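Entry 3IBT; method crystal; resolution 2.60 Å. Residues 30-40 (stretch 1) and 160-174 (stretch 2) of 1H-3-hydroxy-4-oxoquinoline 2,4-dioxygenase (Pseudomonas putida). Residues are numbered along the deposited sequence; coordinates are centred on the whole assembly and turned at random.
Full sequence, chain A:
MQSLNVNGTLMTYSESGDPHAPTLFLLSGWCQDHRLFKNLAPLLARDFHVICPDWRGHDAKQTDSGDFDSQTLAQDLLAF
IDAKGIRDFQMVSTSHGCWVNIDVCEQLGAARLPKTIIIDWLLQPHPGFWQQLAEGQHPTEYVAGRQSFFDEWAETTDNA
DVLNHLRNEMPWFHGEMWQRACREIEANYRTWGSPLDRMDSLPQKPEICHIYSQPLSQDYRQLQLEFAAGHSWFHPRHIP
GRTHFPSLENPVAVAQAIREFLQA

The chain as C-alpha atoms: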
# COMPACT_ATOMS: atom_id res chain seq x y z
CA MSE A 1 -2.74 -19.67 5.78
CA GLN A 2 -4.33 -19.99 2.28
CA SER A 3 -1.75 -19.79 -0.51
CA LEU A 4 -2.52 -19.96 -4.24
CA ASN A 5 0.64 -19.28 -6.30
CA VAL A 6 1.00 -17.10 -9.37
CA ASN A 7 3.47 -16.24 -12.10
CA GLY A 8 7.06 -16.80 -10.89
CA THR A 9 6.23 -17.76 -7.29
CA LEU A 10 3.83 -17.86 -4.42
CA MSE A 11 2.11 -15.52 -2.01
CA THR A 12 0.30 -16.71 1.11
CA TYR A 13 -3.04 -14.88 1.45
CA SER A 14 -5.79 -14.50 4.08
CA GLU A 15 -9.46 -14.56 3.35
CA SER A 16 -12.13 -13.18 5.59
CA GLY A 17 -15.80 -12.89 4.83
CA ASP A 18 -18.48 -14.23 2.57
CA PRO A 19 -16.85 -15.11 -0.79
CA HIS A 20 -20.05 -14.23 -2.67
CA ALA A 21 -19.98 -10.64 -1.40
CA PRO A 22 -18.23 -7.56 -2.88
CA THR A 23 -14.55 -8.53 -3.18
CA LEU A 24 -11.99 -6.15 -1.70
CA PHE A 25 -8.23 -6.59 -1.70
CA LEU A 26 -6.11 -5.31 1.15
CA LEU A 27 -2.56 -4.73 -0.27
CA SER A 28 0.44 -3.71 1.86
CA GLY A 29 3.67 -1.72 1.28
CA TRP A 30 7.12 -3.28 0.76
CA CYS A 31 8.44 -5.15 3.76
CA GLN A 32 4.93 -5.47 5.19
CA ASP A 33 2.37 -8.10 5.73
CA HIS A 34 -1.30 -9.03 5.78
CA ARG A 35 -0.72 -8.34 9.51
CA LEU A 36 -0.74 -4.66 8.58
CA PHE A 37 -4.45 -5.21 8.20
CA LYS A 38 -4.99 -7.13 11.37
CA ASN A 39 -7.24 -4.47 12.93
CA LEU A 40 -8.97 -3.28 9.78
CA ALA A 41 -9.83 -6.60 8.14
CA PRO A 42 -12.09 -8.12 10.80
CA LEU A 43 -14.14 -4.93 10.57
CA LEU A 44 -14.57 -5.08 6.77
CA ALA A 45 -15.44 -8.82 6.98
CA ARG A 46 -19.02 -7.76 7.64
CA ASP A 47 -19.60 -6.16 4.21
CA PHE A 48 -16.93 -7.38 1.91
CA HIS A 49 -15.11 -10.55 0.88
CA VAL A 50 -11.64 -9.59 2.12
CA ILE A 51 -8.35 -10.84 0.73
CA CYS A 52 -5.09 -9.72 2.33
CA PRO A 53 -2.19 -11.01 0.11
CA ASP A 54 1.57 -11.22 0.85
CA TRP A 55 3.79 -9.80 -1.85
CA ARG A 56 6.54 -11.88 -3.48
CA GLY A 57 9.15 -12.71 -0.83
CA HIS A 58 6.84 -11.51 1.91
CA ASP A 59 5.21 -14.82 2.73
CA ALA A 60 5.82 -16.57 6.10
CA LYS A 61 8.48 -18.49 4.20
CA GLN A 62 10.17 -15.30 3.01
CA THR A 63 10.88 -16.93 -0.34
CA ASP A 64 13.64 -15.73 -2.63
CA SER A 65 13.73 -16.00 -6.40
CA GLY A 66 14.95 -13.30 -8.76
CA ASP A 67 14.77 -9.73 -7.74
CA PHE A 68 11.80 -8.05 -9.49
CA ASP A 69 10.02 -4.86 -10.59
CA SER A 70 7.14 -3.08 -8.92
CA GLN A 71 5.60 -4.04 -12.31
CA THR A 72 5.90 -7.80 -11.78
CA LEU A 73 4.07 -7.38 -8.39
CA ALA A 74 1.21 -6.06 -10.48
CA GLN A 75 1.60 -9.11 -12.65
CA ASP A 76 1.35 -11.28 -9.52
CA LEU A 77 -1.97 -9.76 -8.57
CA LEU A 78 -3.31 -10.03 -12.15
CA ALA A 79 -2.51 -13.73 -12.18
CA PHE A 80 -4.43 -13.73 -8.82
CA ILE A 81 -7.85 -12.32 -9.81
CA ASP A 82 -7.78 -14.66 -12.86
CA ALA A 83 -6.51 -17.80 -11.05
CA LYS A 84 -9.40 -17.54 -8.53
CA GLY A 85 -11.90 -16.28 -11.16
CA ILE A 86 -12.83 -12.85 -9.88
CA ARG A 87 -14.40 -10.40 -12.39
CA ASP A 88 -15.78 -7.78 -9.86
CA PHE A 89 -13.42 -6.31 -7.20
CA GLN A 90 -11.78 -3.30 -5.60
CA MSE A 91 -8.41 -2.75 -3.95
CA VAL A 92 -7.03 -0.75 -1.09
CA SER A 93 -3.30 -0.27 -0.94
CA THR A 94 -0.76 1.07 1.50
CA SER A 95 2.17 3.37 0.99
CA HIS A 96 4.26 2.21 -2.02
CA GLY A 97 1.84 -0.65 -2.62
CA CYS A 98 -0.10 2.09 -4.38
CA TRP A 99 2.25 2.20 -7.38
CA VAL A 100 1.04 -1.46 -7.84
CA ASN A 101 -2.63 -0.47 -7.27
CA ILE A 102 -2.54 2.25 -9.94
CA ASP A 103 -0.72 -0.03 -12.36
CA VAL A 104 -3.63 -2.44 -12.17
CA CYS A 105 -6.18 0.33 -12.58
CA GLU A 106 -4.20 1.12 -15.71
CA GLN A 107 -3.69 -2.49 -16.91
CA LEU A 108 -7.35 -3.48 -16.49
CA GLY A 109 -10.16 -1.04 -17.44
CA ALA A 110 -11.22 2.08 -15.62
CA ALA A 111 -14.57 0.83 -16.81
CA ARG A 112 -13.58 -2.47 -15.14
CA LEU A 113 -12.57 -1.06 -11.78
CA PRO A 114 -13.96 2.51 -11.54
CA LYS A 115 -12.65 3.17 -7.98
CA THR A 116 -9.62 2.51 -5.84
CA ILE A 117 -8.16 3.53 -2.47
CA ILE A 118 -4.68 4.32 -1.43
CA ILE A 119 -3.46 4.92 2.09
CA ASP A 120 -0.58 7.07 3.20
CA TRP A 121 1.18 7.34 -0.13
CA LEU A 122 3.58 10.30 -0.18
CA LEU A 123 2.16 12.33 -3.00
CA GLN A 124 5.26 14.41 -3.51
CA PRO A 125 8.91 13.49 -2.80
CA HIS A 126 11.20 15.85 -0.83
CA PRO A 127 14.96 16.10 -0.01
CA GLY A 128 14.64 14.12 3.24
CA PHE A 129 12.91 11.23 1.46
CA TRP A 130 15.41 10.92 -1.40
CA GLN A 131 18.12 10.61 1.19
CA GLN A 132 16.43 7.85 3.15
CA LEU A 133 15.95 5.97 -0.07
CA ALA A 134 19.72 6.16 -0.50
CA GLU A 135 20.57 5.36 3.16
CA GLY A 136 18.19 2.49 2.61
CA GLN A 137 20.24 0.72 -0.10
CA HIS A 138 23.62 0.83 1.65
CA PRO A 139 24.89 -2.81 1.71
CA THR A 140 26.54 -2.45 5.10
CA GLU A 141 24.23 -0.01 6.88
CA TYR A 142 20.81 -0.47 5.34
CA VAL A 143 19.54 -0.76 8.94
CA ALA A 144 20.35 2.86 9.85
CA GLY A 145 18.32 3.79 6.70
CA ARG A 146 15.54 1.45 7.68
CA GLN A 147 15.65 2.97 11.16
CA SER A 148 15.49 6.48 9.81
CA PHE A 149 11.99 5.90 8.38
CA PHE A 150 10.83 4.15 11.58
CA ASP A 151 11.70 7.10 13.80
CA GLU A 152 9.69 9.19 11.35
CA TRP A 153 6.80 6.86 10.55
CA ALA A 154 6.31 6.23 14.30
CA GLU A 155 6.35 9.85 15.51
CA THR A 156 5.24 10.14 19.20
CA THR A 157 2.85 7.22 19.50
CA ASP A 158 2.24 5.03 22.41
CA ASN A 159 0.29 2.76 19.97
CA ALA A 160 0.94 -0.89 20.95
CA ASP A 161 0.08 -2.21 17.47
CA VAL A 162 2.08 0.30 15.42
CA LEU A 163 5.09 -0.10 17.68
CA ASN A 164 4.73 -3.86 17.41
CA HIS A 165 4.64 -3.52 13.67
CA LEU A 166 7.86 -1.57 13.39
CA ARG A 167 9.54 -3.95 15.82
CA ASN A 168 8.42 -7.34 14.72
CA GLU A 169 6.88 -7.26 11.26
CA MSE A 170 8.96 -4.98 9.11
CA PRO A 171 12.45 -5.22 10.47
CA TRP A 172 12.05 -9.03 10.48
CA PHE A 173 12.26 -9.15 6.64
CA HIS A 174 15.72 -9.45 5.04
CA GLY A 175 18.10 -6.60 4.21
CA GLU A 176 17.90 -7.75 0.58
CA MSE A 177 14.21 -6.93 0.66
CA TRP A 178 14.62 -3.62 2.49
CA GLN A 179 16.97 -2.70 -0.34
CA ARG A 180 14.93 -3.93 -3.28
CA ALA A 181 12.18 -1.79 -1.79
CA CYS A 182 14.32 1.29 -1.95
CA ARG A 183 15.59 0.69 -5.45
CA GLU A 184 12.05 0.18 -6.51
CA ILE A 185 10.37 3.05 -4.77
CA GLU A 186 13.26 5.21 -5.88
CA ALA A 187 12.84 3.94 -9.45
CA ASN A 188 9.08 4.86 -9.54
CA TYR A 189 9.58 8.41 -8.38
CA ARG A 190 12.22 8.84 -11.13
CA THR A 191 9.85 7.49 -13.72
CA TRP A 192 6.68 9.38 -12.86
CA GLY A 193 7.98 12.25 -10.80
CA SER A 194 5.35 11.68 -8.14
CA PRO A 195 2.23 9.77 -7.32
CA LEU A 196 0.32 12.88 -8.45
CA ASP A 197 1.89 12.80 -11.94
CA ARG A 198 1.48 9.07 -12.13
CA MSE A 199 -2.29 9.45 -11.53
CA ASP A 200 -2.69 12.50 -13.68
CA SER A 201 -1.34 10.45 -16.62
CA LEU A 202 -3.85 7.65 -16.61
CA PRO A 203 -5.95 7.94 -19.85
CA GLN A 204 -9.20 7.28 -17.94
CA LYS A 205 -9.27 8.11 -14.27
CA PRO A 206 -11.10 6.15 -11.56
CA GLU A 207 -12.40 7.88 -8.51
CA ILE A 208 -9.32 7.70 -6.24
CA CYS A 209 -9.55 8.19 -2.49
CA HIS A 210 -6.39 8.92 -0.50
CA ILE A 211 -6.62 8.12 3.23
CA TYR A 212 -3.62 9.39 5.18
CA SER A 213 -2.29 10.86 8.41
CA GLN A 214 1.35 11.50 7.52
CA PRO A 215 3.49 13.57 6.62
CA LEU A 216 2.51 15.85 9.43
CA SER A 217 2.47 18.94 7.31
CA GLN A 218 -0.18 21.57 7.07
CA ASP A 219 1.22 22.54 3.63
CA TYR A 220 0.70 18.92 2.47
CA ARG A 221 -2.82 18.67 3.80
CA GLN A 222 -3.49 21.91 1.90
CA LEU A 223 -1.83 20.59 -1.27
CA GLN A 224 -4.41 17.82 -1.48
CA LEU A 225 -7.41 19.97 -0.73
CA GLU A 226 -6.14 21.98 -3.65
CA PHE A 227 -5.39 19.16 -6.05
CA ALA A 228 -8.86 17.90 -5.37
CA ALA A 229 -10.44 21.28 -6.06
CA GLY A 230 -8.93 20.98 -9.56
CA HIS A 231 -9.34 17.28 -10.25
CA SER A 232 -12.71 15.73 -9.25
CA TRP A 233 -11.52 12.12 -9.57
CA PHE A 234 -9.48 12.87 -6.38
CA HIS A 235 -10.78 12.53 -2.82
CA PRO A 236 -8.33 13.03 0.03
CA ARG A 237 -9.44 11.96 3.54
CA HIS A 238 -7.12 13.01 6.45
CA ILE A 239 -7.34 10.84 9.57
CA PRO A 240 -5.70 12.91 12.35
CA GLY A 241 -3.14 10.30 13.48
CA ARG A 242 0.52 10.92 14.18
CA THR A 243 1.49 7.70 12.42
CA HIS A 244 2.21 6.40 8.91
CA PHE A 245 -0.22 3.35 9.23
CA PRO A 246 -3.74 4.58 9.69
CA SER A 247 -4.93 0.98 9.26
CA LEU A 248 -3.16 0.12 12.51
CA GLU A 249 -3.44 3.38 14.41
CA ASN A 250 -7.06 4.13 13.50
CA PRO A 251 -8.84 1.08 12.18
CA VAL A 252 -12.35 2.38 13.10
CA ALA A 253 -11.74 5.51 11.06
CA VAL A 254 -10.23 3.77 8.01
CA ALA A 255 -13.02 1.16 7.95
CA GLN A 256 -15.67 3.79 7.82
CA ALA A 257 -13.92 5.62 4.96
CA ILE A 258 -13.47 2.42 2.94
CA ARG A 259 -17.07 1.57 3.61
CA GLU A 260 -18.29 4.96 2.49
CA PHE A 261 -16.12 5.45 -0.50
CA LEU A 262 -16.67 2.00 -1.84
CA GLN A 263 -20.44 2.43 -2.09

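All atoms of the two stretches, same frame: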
# COMPACT_ATOMS: atom_id res chain seq x y z
N TRP A 30 5.94 -2.39 0.79
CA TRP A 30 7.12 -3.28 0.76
C TRP A 30 7.50 -3.60 2.18
O TRP A 30 7.31 -2.74 3.06
CB TRP A 30 8.31 -2.59 0.09
CG TRP A 30 8.15 -2.41 -1.38
CD1 TRP A 30 7.52 -1.37 -2.01
CD2 TRP A 30 8.61 -3.30 -2.41
NE1 TRP A 30 7.56 -1.56 -3.38
CE2 TRP A 30 8.23 -2.73 -3.65
CE3 TRP A 30 9.33 -4.52 -2.40
CZ2 TRP A 30 8.54 -3.34 -4.88
CZ3 TRP A 30 9.62 -5.13 -3.62
CH2 TRP A 30 9.23 -4.54 -4.85
N CYS A 31 8.00 -4.80 2.42
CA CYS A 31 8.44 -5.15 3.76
C CYS A 31 7.33 -5.08 4.79
O CYS A 31 7.58 -4.76 5.97
CB CYS A 31 9.55 -4.21 4.17
SG CYS A 31 11.03 -4.60 3.28
N GLN A 32 6.10 -5.35 4.33
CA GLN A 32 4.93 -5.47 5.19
C GLN A 32 4.11 -6.72 4.90
O GLN A 32 4.32 -7.45 3.90
CB GLN A 32 3.99 -4.28 5.06
CG GLN A 32 4.26 -3.19 5.99
CD GLN A 32 3.77 -1.88 5.39
OE1 GLN A 32 3.60 -1.79 4.17
NE2 GLN A 32 3.51 -0.86 6.23
N ASP A 33 3.14 -6.92 5.79
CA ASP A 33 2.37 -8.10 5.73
C ASP A 33 0.86 -7.93 5.70
O ASP A 33 0.36 -6.81 5.78
CB ASP A 33 2.74 -8.98 6.88
CG ASP A 33 2.60 -10.36 6.50
OD1 ASP A 33 2.42 -10.50 5.26
OD2 ASP A 33 2.65 -11.28 7.35
N HIS A 34 0.13 -9.05 5.58
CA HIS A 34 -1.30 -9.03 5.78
C HIS A 34 -1.60 -8.62 7.24
O HIS A 34 -2.68 -8.10 7.56
CB HIS A 34 -1.89 -10.41 5.45
CG HIS A 34 -1.56 -11.47 6.45
ND1 HIS A 34 -0.28 -11.74 6.85
CD2 HIS A 34 -2.35 -12.33 7.13
CE1 HIS A 34 -0.28 -12.72 7.74
NE2 HIS A 34 -1.53 -13.10 7.92
N ARG A 35 -0.61 -8.80 8.12
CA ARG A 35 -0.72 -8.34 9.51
C ARG A 35 -0.81 -6.79 9.61
O ARG A 35 -1.18 -6.22 10.63
CB ARG A 35 0.44 -8.91 10.35
CG ARG A 35 0.48 -10.44 10.34
CD ARG A 35 1.78 -11.06 10.93
NE ARG A 35 2.97 -10.74 10.13
CZ ARG A 35 4.24 -10.81 10.56
NH1 ARG A 35 4.50 -11.17 11.81
NH2 ARG A 35 5.25 -10.49 9.76
N LEU A 36 -0.47 -6.09 8.55
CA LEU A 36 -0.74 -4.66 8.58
C LEU A 36 -2.25 -4.46 8.74
O LEU A 36 -2.70 -3.46 9.29
CB LEU A 36 -0.22 -3.97 7.32
CG LEU A 36 -0.36 -2.42 7.26
CD1 LEU A 36 0.39 -1.72 8.41
CD2 LEU A 36 0.11 -1.84 5.94
N PHE A 37 -3.03 -5.42 8.27
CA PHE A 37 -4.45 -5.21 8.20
C PHE A 37 -5.18 -5.86 9.35
O PHE A 37 -6.38 -6.00 9.31
CB PHE A 37 -5.02 -5.69 6.86
CG PHE A 37 -4.46 -4.96 5.66
CD1 PHE A 37 -3.54 -5.59 4.80
CD2 PHE A 37 -4.81 -3.64 5.40
CE1 PHE A 37 -3.00 -4.93 3.70
CE2 PHE A 37 -4.26 -2.95 4.30
CZ PHE A 37 -3.35 -3.61 3.45
N LYS A 38 -4.45 -6.20 10.40
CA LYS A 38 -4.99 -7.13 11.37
C LYS A 38 -6.19 -6.53 12.05
O LYS A 38 -7.13 -7.28 12.39
CB LYS A 38 -3.94 -7.58 12.39
CG LYS A 38 -3.46 -6.51 13.36
CD LYS A 38 -2.52 -7.14 14.38
CE LYS A 38 -2.46 -6.27 15.64
NZ LYS A 38 -1.10 -6.15 16.29
N ASN A 39 -6.15 -5.19 12.24
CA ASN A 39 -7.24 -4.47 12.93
C ASN A 39 -8.35 -4.13 11.97
O ASN A 39 -9.50 -4.25 12.32
CB ASN A 39 -6.77 -3.21 13.65
CG ASN A 39 -5.83 -3.51 14.81
OD1 ASN A 39 -5.85 -4.61 15.40
ND2 ASN A 39 -4.99 -2.52 15.14
N LEU A 40 -7.99 -3.77 10.75
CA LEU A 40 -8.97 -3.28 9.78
C LEU A 40 -9.81 -4.39 9.10
O LEU A 40 -11.00 -4.22 8.84
CB LEU A 40 -8.24 -2.40 8.76
CG LEU A 40 -8.88 -2.14 7.43
CD1 LEU A 40 -10.19 -1.41 7.65
CD2 LEU A 40 -7.91 -1.36 6.67
N ALA A 160 0.43 0.47 20.78
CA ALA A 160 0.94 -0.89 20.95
C ALA A 160 1.15 -1.58 19.61
O ALA A 160 2.23 -2.11 19.35
CB ALA A 160 0.01 -1.69 21.82
N ASP A 161 0.13 -1.51 18.75
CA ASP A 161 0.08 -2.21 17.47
C ASP A 161 1.00 -1.64 16.42
O ASP A 161 1.50 -2.39 15.58
CB ASP A 161 -1.33 -2.20 16.88
CG ASP A 161 -2.37 -2.88 17.77
OD1 ASP A 161 -2.00 -3.75 18.62
OD2 ASP A 161 -3.58 -2.54 17.57
N VAL A 162 1.20 -0.33 16.41
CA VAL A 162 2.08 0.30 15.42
C VAL A 162 3.51 0.02 15.81
O VAL A 162 4.32 -0.42 14.98
CB VAL A 162 1.87 1.82 15.35
CG1 VAL A 162 2.92 2.45 14.52
CG2 VAL A 162 0.54 2.11 14.77
N LEU A 163 3.80 0.27 17.09
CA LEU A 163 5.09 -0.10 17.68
C LEU A 163 5.41 -1.56 17.40
O LEU A 163 6.50 -1.87 16.93
CB LEU A 163 5.14 0.21 19.18
CG LEU A 163 5.07 1.70 19.48
CD1 LEU A 163 4.86 1.96 20.94
CD2 LEU A 163 6.34 2.36 19.06
N ASN A 164 4.46 -2.45 17.63
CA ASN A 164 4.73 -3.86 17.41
C ASN A 164 5.11 -4.13 15.97
O ASN A 164 5.97 -5.01 15.66
CB ASN A 164 3.54 -4.76 17.78
CG ASN A 164 3.86 -6.23 17.55
OD1 ASN A 164 4.86 -6.74 18.06
ND2 ASN A 164 3.07 -6.89 16.73
N HIS A 165 4.44 -3.37 15.09
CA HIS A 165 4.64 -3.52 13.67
C HIS A 165 6.09 -3.16 13.31
O HIS A 165 6.83 -3.98 12.74
CB HIS A 165 3.68 -2.67 12.90
CG HIS A 165 3.83 -2.81 11.44
ND1 HIS A 165 3.42 -3.93 10.76
CD2 HIS A 165 4.37 -1.99 10.51
CE1 HIS A 165 3.67 -3.79 9.47
NE2 HIS A 165 4.26 -2.63 9.30
N LEU A 166 6.50 -1.96 13.67
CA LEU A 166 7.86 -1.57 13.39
C LEU A 166 8.84 -2.10 14.45
O LEU A 166 9.92 -1.54 14.67
CB LEU A 166 7.94 -0.05 13.14
CG LEU A 166 7.28 0.93 14.10
CD1 LEU A 166 8.13 1.17 15.37
CD2 LEU A 166 7.05 2.21 13.36
N ARG A 167 8.50 -3.21 15.09
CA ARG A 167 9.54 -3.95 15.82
C ARG A 167 9.55 -5.40 15.51
O ARG A 167 10.46 -6.08 15.92
CB ARG A 167 9.41 -3.81 17.33
CG ARG A 167 10.01 -2.53 17.85
CD ARG A 167 9.16 -1.99 19.00
NE ARG A 167 9.38 -0.55 19.22
CZ ARG A 167 9.10 0.09 20.36
NH1 ARG A 167 8.57 -0.58 21.40
NH2 ARG A 167 9.34 1.39 20.46
N ASN A 168 8.54 -5.91 14.83
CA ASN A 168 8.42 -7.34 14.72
C ASN A 168 7.99 -7.81 13.34
O ASN A 168 8.34 -8.92 12.91
CB ASN A 168 7.53 -7.90 15.85
CG ASN A 168 8.24 -7.97 17.21
OD1 ASN A 168 8.70 -6.95 17.74
ND2 ASN A 168 8.32 -9.18 17.79
N GLU A 169 7.24 -6.96 12.64
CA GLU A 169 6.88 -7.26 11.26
C GLU A 169 8.04 -6.86 10.36
O GLU A 169 8.77 -7.70 9.86
CB GLU A 169 5.60 -6.50 10.82
CG GLU A 169 4.27 -7.31 10.82
CD GLU A 169 3.68 -7.50 12.24
OE1 GLU A 169 3.79 -6.52 13.03
OE2 GLU A 169 3.11 -8.59 12.54
N MSE A 170 8.18 -5.55 10.20
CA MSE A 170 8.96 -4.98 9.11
C MSE A 170 10.46 -5.26 9.25
O MSE A 170 11.11 -5.60 8.26
CB MSE A 170 8.70 -3.48 9.02
CG MSE A 170 7.29 -3.13 8.74
SE MSE A 170 7.18 -1.27 8.00
CE MSE A 170 7.38 -0.25 9.70
N PRO A 171 11.01 -5.12 10.47
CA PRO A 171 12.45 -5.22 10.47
C PRO A 171 12.87 -6.70 10.39
O PRO A 171 14.02 -7.01 10.17
CB PRO A 171 12.85 -4.54 11.80
CG PRO A 171 11.55 -4.09 12.46
CD PRO A 171 10.48 -4.92 11.84
N TRP A 172 11.88 -7.58 10.55
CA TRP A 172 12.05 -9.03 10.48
C TRP A 172 12.43 -9.51 9.08
O TRP A 172 13.19 -10.48 8.94
CB TRP A 172 10.75 -9.70 10.96
CG TRP A 172 10.66 -11.14 10.69
CD1 TRP A 172 11.28 -12.13 11.38
CD2 TRP A 172 9.88 -11.79 9.67
NE1 TRP A 172 10.95 -13.36 10.85
CE2 TRP A 172 10.10 -13.18 9.79
CE3 TRP A 172 9.03 -11.32 8.65
CZ2 TRP A 172 9.49 -14.13 8.93
CZ3 TRP A 172 8.42 -12.26 7.79
CH2 TRP A 172 8.66 -13.65 7.95
N PHE A 173 11.92 -8.83 8.04
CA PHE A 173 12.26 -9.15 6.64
C PHE A 173 13.76 -8.92 6.37
O PHE A 173 14.43 -8.19 7.12
CB PHE A 173 11.44 -8.33 5.65
CG PHE A 173 9.96 -8.66 5.62
CD1 PHE A 173 9.05 -7.89 6.33
CD2 PHE A 173 9.48 -9.70 4.83
CE1 PHE A 173 7.69 -8.19 6.29
CE2 PHE A 173 8.14 -10.00 4.78
CZ PHE A 173 7.24 -9.25 5.50
N HIS A 174 14.29 -9.52 5.30
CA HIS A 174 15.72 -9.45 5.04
C HIS A 174 16.18 -8.11 4.48
O HIS A 174 15.45 -7.43 3.76
CB HIS A 174 16.16 -10.57 4.10
CG HIS A 174 15.81 -11.94 4.59
ND1 HIS A 174 15.57 -13.00 3.73
CD2 HIS A 174 15.63 -12.43 5.84
CE1 HIS A 174 15.28 -14.08 4.43
NE2 HIS A 174 15.31 -13.76 5.71

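Contact between residues 30-40 and residues 160-174, which begin as a helix, of 1H-3-hydroxy-4-oxoquinoline 2,4-dioxygenase, followed along the second stretch. The two run in opposite directions: the CA atoms of Asn39 and Asp161 are 8.9 Å apart, those of Leu36 and His165 7.5 Å, and those of Cys31 and Met170 5.4 Å, so the backbones draw together toward the end of the walk. Polar and charged side chains span the wide end, whereas backbone atoms take part at the narrow one.

At the start of the helix, Asp161 points its CA-to-CB bond toward the first stretch and offers its two carboxylate oxygens to different partners. OD2 accepts a hydrogen bond from Asn39, with Asn39 ND2 to Asp161 OD2 at 2.8 Å and an N-H...O angle of 160°, a short and nearly straight bond. OD1 faces the ammonium group of Lys38 in a salt bridge, Lys38 NZ to Asp161 OD1 being 3.5 Å; the hydrogen bond within it is weak at that length. One turn on, Asn164 lies beside the same lysine, with Asn164 ND2 4.3 Å from Lys38 NZ, a proximity without a bond.

His165 is buried and uses both the face and the edge of its imidazole. Leu36 CD1 sits over one face, 4.2 Å from the centroid of the His165 ring and 19° off the normal, a CH-pi contact. Gln32 CG meets the edge, 3.4 Å from His165 NE2. On the helix side, His165 ND1 donates a weak hydrogen bond to Glu169 OE1 at 3.5 Å. The backbone widens into a pi-type turn here, and His165 O accepts from both Glu169 N (3.0 Å) and Met170 N (3.3 Å).

Glu169 carries the second charged link. Its OE2 lies 3.0 Å from Arg35 NH1, but over the face of the guanidinium, well out of its plane. No N-H points at the oxygen, so this salt bridge rests on charge alone. Arg35 NE is directed instead to Asp33 OD2 within its own stretch, at 2.8 Å, in a hydrogen-bonded salt bridge. The guanidinium thus engages two acidic side chains, one from each stretch.

Met170, a selenomethionine, packs against the carbonyl of Cys31. Cys31 O is 3.2 Å from Met170 CG and 3.4 Å from Met170 CA, the latter a CA-H...O contact with an angle of 138° at the hydrogen. The selenium reaches Gln32, with Met170 SE 4.0 Å from Gln32 CG. Trp172 touches the charged cluster more loosely: its CE3 is 4.0 Å from Arg35 NH2, at the edge of the guanidinium.

Phe173, whose CA-to-CB bond points toward the first stretch, closes the contact with its buried ring against Cys31. Cys31 CA stands over one face, 4.2 Å from the centroid of the Phe173 ring and 26° off the normal, while Cys31 SG approaches obliquely, 5.5 Å from the same centroid. Cys31 O also comes within 3.4 Å of Phe173 CE1, and Gln32 O within 3.8 Å of Phe173 CZ.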